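Local atomic coordinates of probable outer membrane protein (Pseudomonas aeruginosa, PDB entry 3DWO), a protein that probably carries long-chain fatty acids or other hydrophobic compounds across the outer membrane, as a beta-barrel channel of the FadL family. Residues N9-G14 against T352-V357; W13-A18 against G342-V347; S21-D26 against D291-F296; T338-G343 against G356-Q361. One frame throughout, in Å; residues are numbered along the deposited sequence.

Interaction 1 of 4, residues N9-G14 against T352-V357. With C8E ((hydroxyethyloxy)tri(ethyloxy)octane), chain J; C8E ((hydroxyethyloxy)tri(ethyloxy)octane), chain G.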
loop_
_atom_site.group_PDB
_atom_site.type_symbol
_atom_site.label_atom_id
_atom_site.label_comp_id
_atom_site.label_asym_id
_atom_site.label_seq_id
_atom_site.Cartn_x
_atom_site.Cartn_y
_atom_site.Cartn_z
ATOM N N ASN A 9 -11.071 11.975 -0.695
ATOM C CA ASN A 9 -10.784 13.286 -1.256
ATOM C C ASN A 9 -10.180 14.136 -0.139
ATOM O O ASN A 9 -10.007 13.660 0.994
ATOM C CB ASN A 9 -12.062 13.937 -1.783
ATOM C CG ASN A 9 -13.208 13.844 -0.801
ATOM O OD1 ASN A 9 -13.017 13.965 0.413
ATOM N ND2 ASN A 9 -14.410 13.635 -1.319
ATOM N N THR A 10 -9.870 15.391 -0.451
ATOM C CA THR A 10 -9.260 16.283 0.526
ATOM C C THR A 10 -10.099 16.478 1.781
ATOM O O THR A 10 -9.554 16.547 2.884
ATOM C CB THR A 10 -8.966 17.648 -0.089
ATOM O OG1 THR A 10 -10.200 18.297 -0.419
ATOM C CG2 THR A 10 -8.148 17.481 -1.342
ATOM N N ALA A 11 -11.415 16.578 1.619
ATOM C CA ALA A 11 -12.301 16.747 2.765
ATOM C C ALA A 11 -12.101 15.544 3.682
ATOM O O ALA A 11 -11.955 15.696 4.888
ATOM C CB ALA A 11 -13.755 16.827 2.306
ATOM N N GLY A 12 -12.085 14.350 3.098
ATOM C CA GLY A 12 -11.877 13.144 3.885
ATOM C C GLY A 12 -10.553 13.193 4.635
ATOM O O GLY A 12 -10.495 12.886 5.831
ATOM N N TRP A 13 -9.484 13.582 3.942
ATOM C CA TRP A 13 -8.176 13.674 4.579
ATOM C C TRP A 13 -8.210 14.654 5.740
ATOM O O TRP A 13 -7.549 14.441 6.757
ATOM C CB TRP A 13 -7.101 14.117 3.579
ATOM C CG TRP A 13 -6.485 12.976 2.822
ATOM C CD1 TRP A 13 -6.740 12.614 1.532
ATOM C CD2 TRP A 13 -5.551 12.016 3.333
ATOM N NE1 TRP A 13 -6.027 11.487 1.206
ATOM C CE2 TRP A 13 -5.290 11.096 2.292
ATOM C CE3 TRP A 13 -4.911 11.842 4.568
ATOM C CZ2 TRP A 13 -4.416 10.014 2.448
ATOM C CZ3 TRP A 13 -4.040 10.765 4.724
ATOM C CH2 TRP A 13 -3.802 9.865 3.667
ATOM N N GLY A 14 -8.986 15.724 5.580
ATOM C CA GLY A 14 -9.088 16.738 6.616
ATOM C C GLY A 14 -9.666 16.236 7.928
ATOM O O GLY A 14 -9.380 16.791 8.988
ATOM N N THR A 352 -15.458 26.544 6.107
ATOM C CA THR A 352 -15.769 25.352 6.877
ATOM C C THR A 352 -14.441 24.788 7.368
ATOM O O THR A 352 -13.446 24.794 6.642
ATOM C CB THR A 352 -16.507 24.300 6.025
ATOM O OG1 THR A 352 -16.585 23.066 6.751
ATOM C CG2 THR A 352 -15.784 24.073 4.721
ATOM N N MET A 353 -14.422 24.330 8.615
ATOM C CA MET A 353 -13.216 23.770 9.213
ATOM C C MET A 353 -13.386 22.294 9.520
ATOM O O MET A 353 -14.470 21.857 9.907
ATOM C CB MET A 353 -12.871 24.505 10.506
ATOM C CG MET A 353 -12.228 25.856 10.302
ATOM S SD MET A 353 -11.836 26.628 11.885
ATOM C CE MET A 353 -12.242 28.342 11.534
ATOM N N ARG A 354 -12.307 21.534 9.352
ATOM C CA ARG A 354 -12.327 20.102 9.612
ATOM C C ARG A 354 -11.146 19.679 10.471
ATOM O O ARG A 354 -10.106 20.339 10.506
ATOM C CB ARG A 354 -12.274 19.307 8.304
ATOM C CG ARG A 354 -13.221 19.793 7.237
ATOM C CD ARG A 354 -13.442 18.736 6.163
ATOM N NE ARG A 354 -14.311 19.238 5.104
ATOM C CZ ARG A 354 -13.924 20.102 4.175
ATOM N NH1 ARG A 354 -12.677 20.557 4.171
ATOM N NH2 ARG A 354 -14.782 20.515 3.250
ATOM N N ALA A 355 -11.322 18.556 11.154
ATOM C CA ALA A 355 -10.292 17.987 12.006
ATOM C C ALA A 355 -10.670 16.535 12.278
ATOM O O ALA A 355 -11.832 16.148 12.132
ATOM C CB ALA A 355 -10.196 18.762 13.308
ATOM N N GLY A 356 -9.687 15.732 12.665
ATOM C CA GLY A 356 -9.958 14.339 12.950
ATOM C C GLY A 356 -8.697 13.587 13.317
ATOM O O GLY A 356 -7.584 14.080 13.124
ATOM N N VAL A 357 -8.883 12.388 13.855
ATOM C CA VAL A 357 -7.780 11.534 14.250
ATOM C C VAL A 357 -8.202 10.097 13.973
ATOM O O VAL A 357 -9.393 9.784 13.955
ATOM C CB VAL A 357 -7.466 11.674 15.752
ATOM C CG1 VAL A 357 -7.065 13.109 16.074
ATOM C CG2 VAL A 357 -8.681 11.258 16.567
HETATM C C1 C8E J . -7.121 26.150 9.374
HETATM C C2 C8E J . -7.717 24.831 9.526
HETATM C C3 C8E J . -7.641 24.274 10.875
HETATM C C4 C8E J . -8.999 24.193 11.385
HETATM C C5 C8E J . -9.079 23.084 12.368
HETATM C C6 C8E J . -9.528 23.592 13.651
HETATM C C7 C8E J . -10.068 22.374 14.227
HETATM C C8 C8E J . -10.024 22.496 15.696
HETATM O O9 C8E J . -9.301 21.683 16.609
HETATM C C10 C8E J . -9.569 20.293 16.668
HETATM C C1 C8E G . -13.648 17.059 15.916
HETATM C C2 C8E G . -14.459 18.131 15.354
HETATM C C3 C8E G . -13.855 18.835 14.224
HETATM C C4 C8E G . -13.442 20.146 14.705
HETATM C C5 C8E G . -13.799 21.165 13.690
HETATM C C6 C8E G . -13.772 22.489 14.282
#
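No hydrogen bond joins residues 9-14 to 352-357; Arg354 of a barrel strand instead meets the helix through the face of its guanidinium, covered by the Ala11 methyl, and through its aliphatic chain. Ala11 CB lies 3.6 Å above the Arg354 guanidinium plane, displaced toward the rim. Arg354 has CG anti to its carbonyl carbon (chi1 -47°) and an extended chain from CG to NE, which carries the group off the strand; on the way Arg354 CD passes 3.6 Å from Ala11 O. The polar rim is occupied by carboxylates: NE forms a salt bridge with Asp344 and NH2 with Asp398, two anchors that limit rotation of the group and would offset the nearby like charge of Arg15.

Further along the helix, the backbone of Gly14 comes against the strand, with Gly14 O 3.4 Å from Ala355 CA. The short helix axis approaches the strand axis to 7.7 Å, crossing it obliquely at 56°. Asn9 starts the helix as its N-cap, OD1 accepting from Gly12 N at 2.9 Å, nearly along its C=O axis. Ala355 turns away from the helix, and its CB is 3.7 Å from C7 of the chain J detergent. A short N-terminal helix on one side of the strand and a detergent tail on the other is the arrangement of a FadL-type barrel plugged by an N-terminal hatch.

Interaction 2 of 4, residues W13-A18 against G342-V347. With C8E ((hydroxyethyloxy)tri(ethyloxy)octane), chain G.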
loop_
_atom_site.group_PDB
_atom_site.type_symbol
_atom_site.label_atom_id
_atom_site.label_comp_id
_atom_site.label_asym_id
_atom_site.label_seq_id
_atom_site.Cartn_x
_atom_site.Cartn_y
_atom_site.Cartn_z
ATOM N N TRP A 13 -9.484 13.582 3.942
ATOM C CA TRP A 13 -8.176 13.674 4.579
ATOM C C TRP A 13 -8.210 14.654 5.740
ATOM O O TRP A 13 -7.549 14.441 6.757
ATOM C CB TRP A 13 -7.101 14.117 3.579
ATOM C CG TRP A 13 -6.485 12.976 2.822
ATOM C CD1 TRP A 13 -6.740 12.614 1.532
ATOM C CD2 TRP A 13 -5.551 12.016 3.333
ATOM N NE1 TRP A 13 -6.027 11.487 1.206
ATOM C CE2 TRP A 13 -5.290 11.096 2.292
ATOM C CE3 TRP A 13 -4.911 11.842 4.568
ATOM C CZ2 TRP A 13 -4.416 10.014 2.448
ATOM C CZ3 TRP A 13 -4.040 10.765 4.724
ATOM C CH2 TRP A 13 -3.802 9.865 3.667
ATOM N N GLY A 14 -8.986 15.724 5.580
ATOM C CA GLY A 14 -9.088 16.738 6.616
ATOM C C GLY A 14 -9.666 16.236 7.928
ATOM O O GLY A 14 -9.380 16.791 8.988
ATOM N N ARG A 15 -10.483 15.191 7.868
ATOM C CA ARG A 15 -11.076 14.635 9.081
ATOM C C ARG A 15 -10.629 13.201 9.348
ATOM O O ARG A 15 -11.350 12.417 9.971
ATOM C CB ARG A 15 -12.604 14.713 9.010
ATOM C CG ARG A 15 -13.200 14.229 7.703
ATOM C CD ARG A 15 -14.716 14.343 7.720
ATOM N NE ARG A 15 -15.293 13.906 6.454
ATOM C CZ ARG A 15 -15.727 14.721 5.499
ATOM N NH1 ARG A 15 -15.666 16.035 5.654
ATOM N NH2 ARG A 15 -16.213 14.215 4.378
ATOM N N ALA A 16 -9.423 12.873 8.888
ATOM C CA ALA A 16 -8.849 11.541 9.066
ATOM C C ALA A 16 -9.774 10.439 8.566
ATOM O O ALA A 16 -9.833 9.355 9.151
ATOM C CB ALA A 16 -8.507 11.308 10.538
ATOM N N MET A 17 -10.492 10.725 7.481
ATOM C CA MET A 17 -11.413 9.763 6.874
ATOM C C MET A 17 -12.607 9.369 7.752
ATOM O O MET A 17 -13.327 8.424 7.431
ATOM C CB MET A 17 -10.655 8.491 6.469
ATOM C CG MET A 17 -9.753 8.629 5.244
ATOM S SD MET A 17 -8.311 9.691 5.474
ATOM C CE MET A 17 -7.249 8.612 6.424
ATOM N N ALA A 18 -12.823 10.084 8.855
ATOM C CA ALA A 18 -13.935 9.766 9.749
ATOM C C ALA A 18 -15.279 9.992 9.061
ATOM O O ALA A 18 -15.505 11.029 8.445
ATOM C CB ALA A 18 -13.847 10.611 11.018
ATOM N N GLY A 342 -13.979 12.258 13.631
ATOM C CA GLY A 342 -13.701 13.633 13.271
ATOM C C GLY A 342 -14.958 14.272 12.725
ATOM O O GLY A 342 -16.012 13.637 12.705
ATOM N N GLY A 343 -14.863 15.520 12.280
ATOM C CA GLY A 343 -16.043 16.174 11.755
ATOM C C GLY A 343 -15.798 17.511 11.092
ATOM O O GLY A 343 -14.671 18.001 11.039
ATOM N N ASP A 344 -16.885 18.098 10.597
ATOM C CA ASP A 344 -16.860 19.379 9.906
ATOM C C ASP A 344 -17.630 20.450 10.672
ATOM O O ASP A 344 -18.673 20.176 11.274
ATOM C CB ASP A 344 -17.484 19.225 8.516
ATOM C CG ASP A 344 -16.571 18.519 7.538
ATOM O OD1 ASP A 344 -15.736 17.701 7.975
ATOM O OD2 ASP A 344 -16.697 18.777 6.324
ATOM N N TYR A 345 -17.111 21.671 10.641
ATOM C CA TYR A 345 -17.766 22.787 11.304
ATOM C C TYR A 345 -17.830 23.980 10.362
ATOM O O TYR A 345 -16.800 24.506 9.947
ATOM C CB TYR A 345 -17.015 23.195 12.568
ATOM C CG TYR A 345 -17.757 24.246 13.355
ATOM C CD1 TYR A 345 -18.838 23.897 14.162
ATOM C CD2 TYR A 345 -17.422 25.595 13.248
ATOM C CE1 TYR A 345 -19.571 24.863 14.841
ATOM C CE2 TYR A 345 -18.150 26.571 13.922
ATOM C CZ TYR A 345 -19.223 26.196 14.717
ATOM O OH TYR A 345 -19.959 27.151 15.384
ATOM N N LYS A 346 -19.041 24.401 10.020
ATOM C CA LYS A 346 -19.216 25.543 9.133
ATOM C C LYS A 346 -19.052 26.821 9.945
ATOM O O LYS A 346 -19.863 27.124 10.818
ATOM C CB LYS A 346 -20.602 25.500 8.488
ATOM C CG LYS A 346 -20.842 24.247 7.666
ATOM C CD LYS A 346 -22.308 24.064 7.322
ATOM C CE LYS A 346 -22.539 22.732 6.624
ATOM N NZ LYS A 346 -23.985 22.471 6.376
ATOM N N VAL A 347 -17.986 27.557 9.661
ATOM C CA VAL A 347 -17.706 28.800 10.366
ATOM C C VAL A 347 -18.600 29.908 9.830
ATOM O O VAL A 347 -19.158 30.697 10.590
ATOM C CB VAL A 347 -16.236 29.210 10.182
ATOM C CG1 VAL A 347 -15.929 30.438 11.021
ATOM C CG2 VAL A 347 -15.332 28.052 10.563
HETATM C C1 C8E G . -13.648 17.059 15.916
HETATM C C2 C8E G . -14.459 18.131 15.354
HETATM C C3 C8E G . -13.855 18.835 14.224
HETATM C C4 C8E G . -13.442 20.146 14.705
HETATM C C5 C8E G . -13.799 21.165 13.690
HETATM C C6 C8E G . -13.772 22.489 14.282
#
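Arg15 NH1 donates to Asp344 OD1 at 2.9 Å in a salt bridge that is bent, with an N-H...O angle of 141°. The donor comes from above the carboxylate plane, and the guanidinium and carboxylate planes are 54° apart, so the two groups cross obliquely. Arg15 NH1 also lies 3.0 Å from Asp344 OD2 and so sits across both oxygens. Arg15 reaches over with CG in the crowded position between backbone N and carbonyl carbon, followed by an extended chain. Asp344 is shared, since its OD2 pairs with Arg354; one carboxylate thus faces two arginines, which would favour its charged form.

Outward from the charges, side-chain carbons pack on the glycine backbone of the strand. Ala18 CB presses to 3.1 Å from Gly342 N, a tight approach, while Arg15 CB lies 4.1 Å from Gly343 N. On the strand's detergent side, Gly343 O is 3.4 Å from C3 of the chain G molecule.

Within the first segment, Ala18 N to Arg15 O at 3.0 Å closes a type I' turn. Ala16, with positive phi, is the C-prime residue of the Schellman motif that ends the hatch helix against the barrel wall.

Interaction 3 of 4, residues S21-D26 against D291-F296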
loop_
_atom_site.group_PDB
_atom_site.type_symbol
_atom_site.label_atom_id
_atom_site.label_comp_id
_atom_site.label_asym_id
_atom_site.label_seq_id
_atom_site.Cartn_x
_atom_site.Cartn_y
_atom_site.Cartn_z
ATOM N N SER A 21 -17.637 8.294 3.404
ATOM C CA SER A 21 -18.190 9.183 2.394
ATOM C C SER A 21 -19.662 9.503 2.656
ATOM O O SER A 21 -20.403 9.841 1.728
ATOM C CB SER A 21 -18.030 8.548 1.009
ATOM O OG SER A 21 -18.622 7.261 0.973
ATOM N N LEU A 22 -20.074 9.420 3.921
ATOM C CA LEU A 22 -21.461 9.683 4.286
ATOM C C LEU A 22 -21.827 11.146 4.539
ATOM O O LEU A 22 -22.996 11.458 4.765
ATOM C CB LEU A 22 -21.855 8.831 5.497
ATOM C CG LEU A 22 -21.888 7.318 5.245
ATOM C CD1 LEU A 22 -22.414 6.590 6.469
ATOM C CD2 LEU A 22 -22.768 7.018 4.041
ATOM N N PHE A 23 -20.846 12.046 4.510
ATOM C CA PHE A 23 -21.137 13.464 4.702
ATOM C C PHE A 23 -21.913 13.943 3.476
ATOM O O PHE A 23 -21.718 13.437 2.372
ATOM C CB PHE A 23 -19.843 14.269 4.860
ATOM C CG PHE A 23 -19.319 14.307 6.273
ATOM C CD1 PHE A 23 -19.689 15.333 7.139
ATOM C CD2 PHE A 23 -18.477 13.305 6.747
ATOM C CE1 PHE A 23 -19.228 15.361 8.455
ATOM C CE2 PHE A 23 -18.013 13.323 8.059
ATOM C CZ PHE A 23 -18.390 14.354 8.916
ATOM N N PRO A 24 -22.812 14.922 3.660
ATOM C CA PRO A 24 -23.641 15.486 2.587
ATOM C C PRO A 24 -22.964 15.769 1.242
ATOM O O PRO A 24 -21.986 16.510 1.163
ATOM C CB PRO A 24 -24.206 16.749 3.228
ATOM C CG PRO A 24 -24.414 16.314 4.644
ATOM C CD PRO A 24 -23.124 15.563 4.952
ATOM N N ASN A 25 -23.514 15.173 0.187
ATOM C CA ASN A 25 -23.026 15.354 -1.177
ATOM C C ASN A 25 -21.519 15.183 -1.366
ATOM O O ASN A 25 -20.848 16.058 -1.913
ATOM C CB ASN A 25 -23.453 16.730 -1.697
ATOM C CG ASN A 25 -24.960 16.918 -1.670
ATOM O OD1 ASN A 25 -25.712 16.113 -2.222
ATOM N ND2 ASN A 25 -25.408 17.988 -1.027
ATOM N N ASP A 26 -20.998 14.046 -0.918
ATOM C CA ASP A 26 -19.578 13.743 -1.042
ATOM C C ASP A 26 -19.394 12.777 -2.212
ATOM O O ASP A 26 -19.697 11.587 -2.101
ATOM C CB ASP A 26 -19.064 13.117 0.258
ATOM C CG ASP A 26 -17.624 12.654 0.156
ATOM O OD1 ASP A 26 -16.969 12.937 -0.868
ATOM O OD2 ASP A 26 -17.145 12.006 1.108
ATOM N N ASP A 291 -19.708 3.148 8.692
ATOM C CA ASP A 291 -19.646 4.595 8.873
ATOM C C ASP A 291 -20.901 5.185 9.514
ATOM O O ASP A 291 -22.022 4.733 9.264
ATOM C CB ASP A 291 -19.394 5.283 7.533
ATOM C CG ASP A 291 -18.141 4.781 6.848
ATOM O OD1 ASP A 291 -17.049 4.890 7.447
ATOM O OD2 ASP A 291 -18.247 4.278 5.711
ATOM N N TRP A 292 -20.695 6.209 10.333
ATOM C CA TRP A 292 -21.781 6.883 11.026
ATOM C C TRP A 292 -21.543 8.384 11.073
ATOM O O TRP A 292 -20.510 8.850 11.547
ATOM C CB TRP A 292 -21.916 6.332 12.449
ATOM C CG TRP A 292 -22.960 7.024 13.281
ATOM C CD1 TRP A 292 -24.205 7.419 12.878
ATOM C CD2 TRP A 292 -22.865 7.363 14.671
ATOM N NE1 TRP A 292 -24.892 7.980 13.930
ATOM C CE2 TRP A 292 -24.092 7.960 15.042
ATOM C CE3 TRP A 292 -21.862 7.221 15.640
ATOM C CZ2 TRP A 292 -24.346 8.414 16.344
ATOM C CZ3 TRP A 292 -22.112 7.674 16.936
ATOM C CH2 TRP A 292 -23.347 8.264 17.273
ATOM N N VAL A 293 -22.508 9.141 10.568
ATOM C CA VAL A 293 -22.409 10.590 10.568
ATOM C C VAL A 293 -23.616 11.181 11.285
ATOM O O VAL A 293 -24.764 10.942 10.906
ATOM C CB VAL A 293 -22.338 11.146 9.129
ATOM C CG1 VAL A 293 -22.398 12.663 9.147
ATOM C CG2 VAL A 293 -21.044 10.689 8.467
ATOM N N HIS A 294 -23.347 11.938 12.341
ATOM C CA HIS A 294 -24.406 12.571 13.108
ATOM C C HIS A 294 -24.301 14.085 13.013
ATOM O O HIS A 294 -23.249 14.665 13.279
ATOM C CB HIS A 294 -24.336 12.150 14.578
ATOM C CG HIS A 294 -25.333 12.851 15.448
ATOM N ND1 HIS A 294 -25.294 14.209 15.677
ATOM C CD2 HIS A 294 -26.413 12.387 16.119
ATOM C CE1 HIS A 294 -26.309 14.553 16.450
ATOM N NE2 HIS A 294 -27.004 13.466 16.731
ATOM N N GLN A 295 -25.400 14.719 12.629
ATOM C CA GLN A 295 -25.438 16.165 12.514
ATOM C C GLN A 295 -26.012 16.725 13.812
ATOM O O GLN A 295 -27.194 16.541 14.105
ATOM C CB GLN A 295 -26.302 16.555 11.317
ATOM C CG GLN A 295 -25.851 15.877 10.032
ATOM C CD GLN A 295 -26.853 16.009 8.904
ATOM O OE1 GLN A 295 -28.004 15.579 9.025
ATOM N NE2 GLN A 295 -26.419 16.598 7.794
ATOM N N PHE A 296 -25.164 17.387 14.596
ATOM C CA PHE A 296 -25.576 17.972 15.872
ATOM C C PHE A 296 -26.411 19.229 15.686
ATOM O O PHE A 296 -27.386 19.450 16.400
ATOM C CB PHE A 296 -24.344 18.283 16.719
ATOM C CG PHE A 296 -23.701 17.066 17.301
ATOM C CD1 PHE A 296 -24.141 16.548 18.513
ATOM C CD2 PHE A 296 -22.683 16.408 16.619
ATOM C CE1 PHE A 296 -23.578 15.390 19.042
ATOM C CE2 PHE A 296 -22.111 15.249 17.137
ATOM C CZ PHE A 296 -22.559 14.738 18.351
HETATM O O HOH W 1 -17.922 5.339 2.927
#
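Residues 21-26 run as an irregular loop, without helix or strand, past the C-terminal end of barrel strand 287-295, of which 291-295 belong to the contact. The CA atoms of the two segments approach most closely at Leu22 and Val293, 6.4 Å apart, and no direct hydrogen bond crosses. The strand's backbone bonds go instead to its barrel neighbours, as from Val293 to Thr227 and from Trp292 to Ala304.

Val293 carries the contact with both branches. With CG1 anti to the backbone N (chi1 173°), it sets CG1 over the middle of the Phe23 ring, 4.2 Å from the centroid and only 9° off the ring normal, a CH-pi contact; the two side chains cross at about a right angle. Its other branch, CG2, turns to the loop and packs 3.6 Å from Leu22 CB. The opposite face of the Phe23 ring takes the Arg15 guanidinium in a cation-pi contact, so the ring lies between a methyl and a charge.

Leu22 crosses Asp291 obliquely, its CD1 3.5 Å from Asp291 CB and 3.4 Å from Asp291 O. Pro24 and Gln295 meet tip to tip at the other end of the contact.

The polar link is indirect: one water accepts from Ser21 N at 3.0 Å and donates to Asp291 OD2 at 3.0 Å, while Asp291 OD1 is hydrogen-bonded to Ser305. The chemistry suggests that mainly apolar and ring contacts hold the loop to the barrel wall, with one water bridging Ser21 N and Asp291 OD2, which do not bond directly.

Interaction 4 of 4, residues T338-G343 against G356-Q361. With C8E ((hydroxyethyloxy)tri(ethyloxy)octane), chain G.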
loop_
_atom_site.group_PDB
_atom_site.type_symbol
_atom_site.label_atom_id
_atom_site.label_comp_id
_atom_site.label_asym_id
_atom_site.label_seq_id
_atom_site.Cartn_x
_atom_site.Cartn_y
_atom_site.Cartn_z
ATOM N N THR A 338 -9.151 -0.157 11.645
ATOM C CA THR A 338 -8.765 1.237 11.545
ATOM C C THR A 338 -9.980 2.042 12.007
ATOM O O THR A 338 -11.050 1.991 11.401
ATOM C CB THR A 338 -8.320 1.606 10.091
ATOM O OG1 THR A 338 -8.218 3.031 9.951
ATOM C CG2 THR A 338 -9.283 1.061 9.084
ATOM N N LEU A 339 -9.814 2.753 13.118
ATOM C CA LEU A 339 -10.892 3.544 13.689
ATOM C C LEU A 339 -10.583 5.027 13.550
ATOM O O LEU A 339 -9.457 5.462 13.785
ATOM C CB LEU A 339 -11.073 3.188 15.166
ATOM C CG LEU A 339 -11.019 1.695 15.499
ATOM C CD1 LEU A 339 -11.039 1.506 17.008
ATOM C CD2 LEU A 339 -12.185 0.976 14.847
ATOM N N ALA A 340 -11.592 5.799 13.165
ATOM C CA ALA A 340 -11.418 7.230 12.987
ATOM C C ALA A 340 -12.618 7.995 13.517
ATOM O O ALA A 340 -13.743 7.494 13.532
ATOM C CB ALA A 340 -11.216 7.549 11.511
ATOM N N VAL A 341 -12.369 9.216 13.962
ATOM C CA VAL A 341 -13.428 10.065 14.461
ATOM C C VAL A 341 -13.026 11.487 14.132
ATOM O O VAL A 341 -11.872 11.870 14.305
ATOM C CB VAL A 341 -13.619 9.905 15.984
ATOM C CG1 VAL A 341 -12.314 10.207 16.713
ATOM C CG2 VAL A 341 -14.727 10.833 16.460
ATOM N N GLY A 342 -13.979 12.258 13.631
ATOM C CA GLY A 342 -13.701 13.633 13.271
ATOM C C GLY A 342 -14.958 14.272 12.725
ATOM O O GLY A 342 -16.012 13.637 12.705
ATOM N N GLY A 343 -14.863 15.520 12.280
ATOM C CA GLY A 343 -16.043 16.174 11.755
ATOM C C GLY A 343 -15.798 17.511 11.092
ATOM O O GLY A 343 -14.671 18.001 11.039
ATOM N N GLY A 356 -9.687 15.732 12.665
ATOM C CA GLY A 356 -9.958 14.339 12.950
ATOM C C GLY A 356 -8.697 13.587 13.317
ATOM O O GLY A 356 -7.584 14.080 13.124
ATOM N N VAL A 357 -8.883 12.388 13.855
ATOM C CA VAL A 357 -7.780 11.534 14.250
ATOM C C VAL A 357 -8.202 10.097 13.973
ATOM O O VAL A 357 -9.393 9.784 13.955
ATOM C CB VAL A 357 -7.466 11.674 15.752
ATOM C CG1 VAL A 357 -7.065 13.109 16.074
ATOM C CG2 VAL A 357 -8.681 11.258 16.567
ATOM N N ALA A 358 -7.227 9.224 13.750
ATOM C CA ALA A 358 -7.542 7.833 13.474
ATOM C C ALA A 358 -6.468 6.895 14.002
ATOM O O ALA A 358 -5.317 7.283 14.191
ATOM C CB ALA A 358 -7.726 7.632 11.960
ATOM N N TYR A 359 -6.867 5.660 14.267
ATOM C CA TYR A 359 -5.945 4.643 14.737
ATOM C C TYR A 359 -5.954 3.580 13.655
ATOM O O TYR A 359 -7.009 3.065 13.295
ATOM C CB TYR A 359 -6.408 4.063 16.070
ATOM C CG TYR A 359 -5.729 2.762 16.417
ATOM C CD1 TYR A 359 -6.435 1.560 16.385
ATOM C CD2 TYR A 359 -4.373 2.722 16.730
ATOM C CE1 TYR A 359 -5.810 0.349 16.652
ATOM C CE2 TYR A 359 -3.735 1.509 17.001
ATOM C CZ TYR A 359 -4.461 0.329 16.957
ATOM O OH TYR A 359 -3.840 -0.877 17.199
ATOM N N ASP A 360 -4.775 3.257 13.137
ATOM C CA ASP A 360 -4.659 2.293 12.057
ATOM C C ASP A 360 -3.650 1.189 12.367
ATOM O O ASP A 360 -2.454 1.448 12.470
ATOM C CB ASP A 360 -4.265 3.051 10.788
ATOM C CG ASP A 360 -4.398 2.219 9.538
ATOM O OD1 ASP A 360 -5.405 1.494 9.398
ATOM O OD2 ASP A 360 -3.495 2.308 8.684
ATOM N N GLN A 361 -4.139 -0.043 12.509
ATOM C CA GLN A 361 -3.274 -1.180 12.818
ATOM C C GLN A 361 -2.493 -1.674 11.615
ATOM O O GLN A 361 -3.026 -1.758 10.513
ATOM C CB GLN A 361 -4.080 -2.371 13.333
ATOM C CG GLN A 361 -4.798 -2.181 14.632
ATOM C CD GLN A 361 -5.448 -3.470 15.080
ATOM O OE1 GLN A 361 -6.059 -4.176 14.278
ATOM N NE2 GLN A 361 -5.322 -3.787 16.363
HETATM C C1 C8E G . -13.648 17.059 15.916
HETATM C C2 C8E G . -14.459 18.131 15.354
HETATM C C3 C8E G . -13.855 18.835 14.224
HETATM C C4 C8E G . -13.442 20.146 14.705
HETATM C C5 C8E G . -13.799 21.165 13.690
HETATM C C6 C8E G . -13.772 22.489 14.282
#
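The Tyr359 ring takes no face or edge contact from residues 338-343: its CG is anti to the backbone N (chi1 164°), placing the ring beside Tyr379 and a bound detergent. At its tip, Gln361 NE2 gives Tyr359 OH a weak bond of 3.4 Å, and Asp377 adds another weak one. The segments are paired parts of the antiparallel hairpin of strands 336-346 and 351-360 in the barrel wall, their axes 172° apart.

Two hydrogen-bonded pairs hold it. Tyr359 N to Leu339 O is short, 2.6 Å, and nearly along the C=O axis; the return bond, Leu339 N to Tyr359 O, is more bent (143° at the hydrogen). Val341 N to Val357 O is 3.0 Å and Val357 N to Val341 O 3.1 Å.

Val341 CG1 and Val357 CG2 lie side by side, 3.8 Å apart, on the face shared with Leu339 and Tyr359. On the other face Thr338 and Asp360 lie alongside, pointing the same way, with Thr338 CB 3.0 Å from Asp360 OD1, and Ala340 and Ala358 meet Ala18 and Ala16. Ala340 CB and Ala358 CB touch at 3.5 Å, and beyond them Gly342 CA is 3.8 Å from Gly356 CA.

How the interactions relate
Interactions 1 and 2 are buried: the helix meets strand 351-360 in interaction 1, and the turn that follows it meets strand 336-346 in interaction 2. Interactions 3 and 4 are both partly buried; 3 fixes the following loop to a more distant strand, and 4 zips the hairpin, its valines on the barrel surface. Interaction 4 relies on backbone hydrogen bonds, whereas none of the three hatch contacts has one across it: interaction 1 uses methyl and guanidinium, 2 a salt bridge, 3 apolar contact and a water. Asp344 ties interactions 1 and 2 together, Phe23 and Arg15 join 2 to 3, and Asn9 to Asp26 joins 1 to 3. Gly342 and Gly356 serve both wall and hatch.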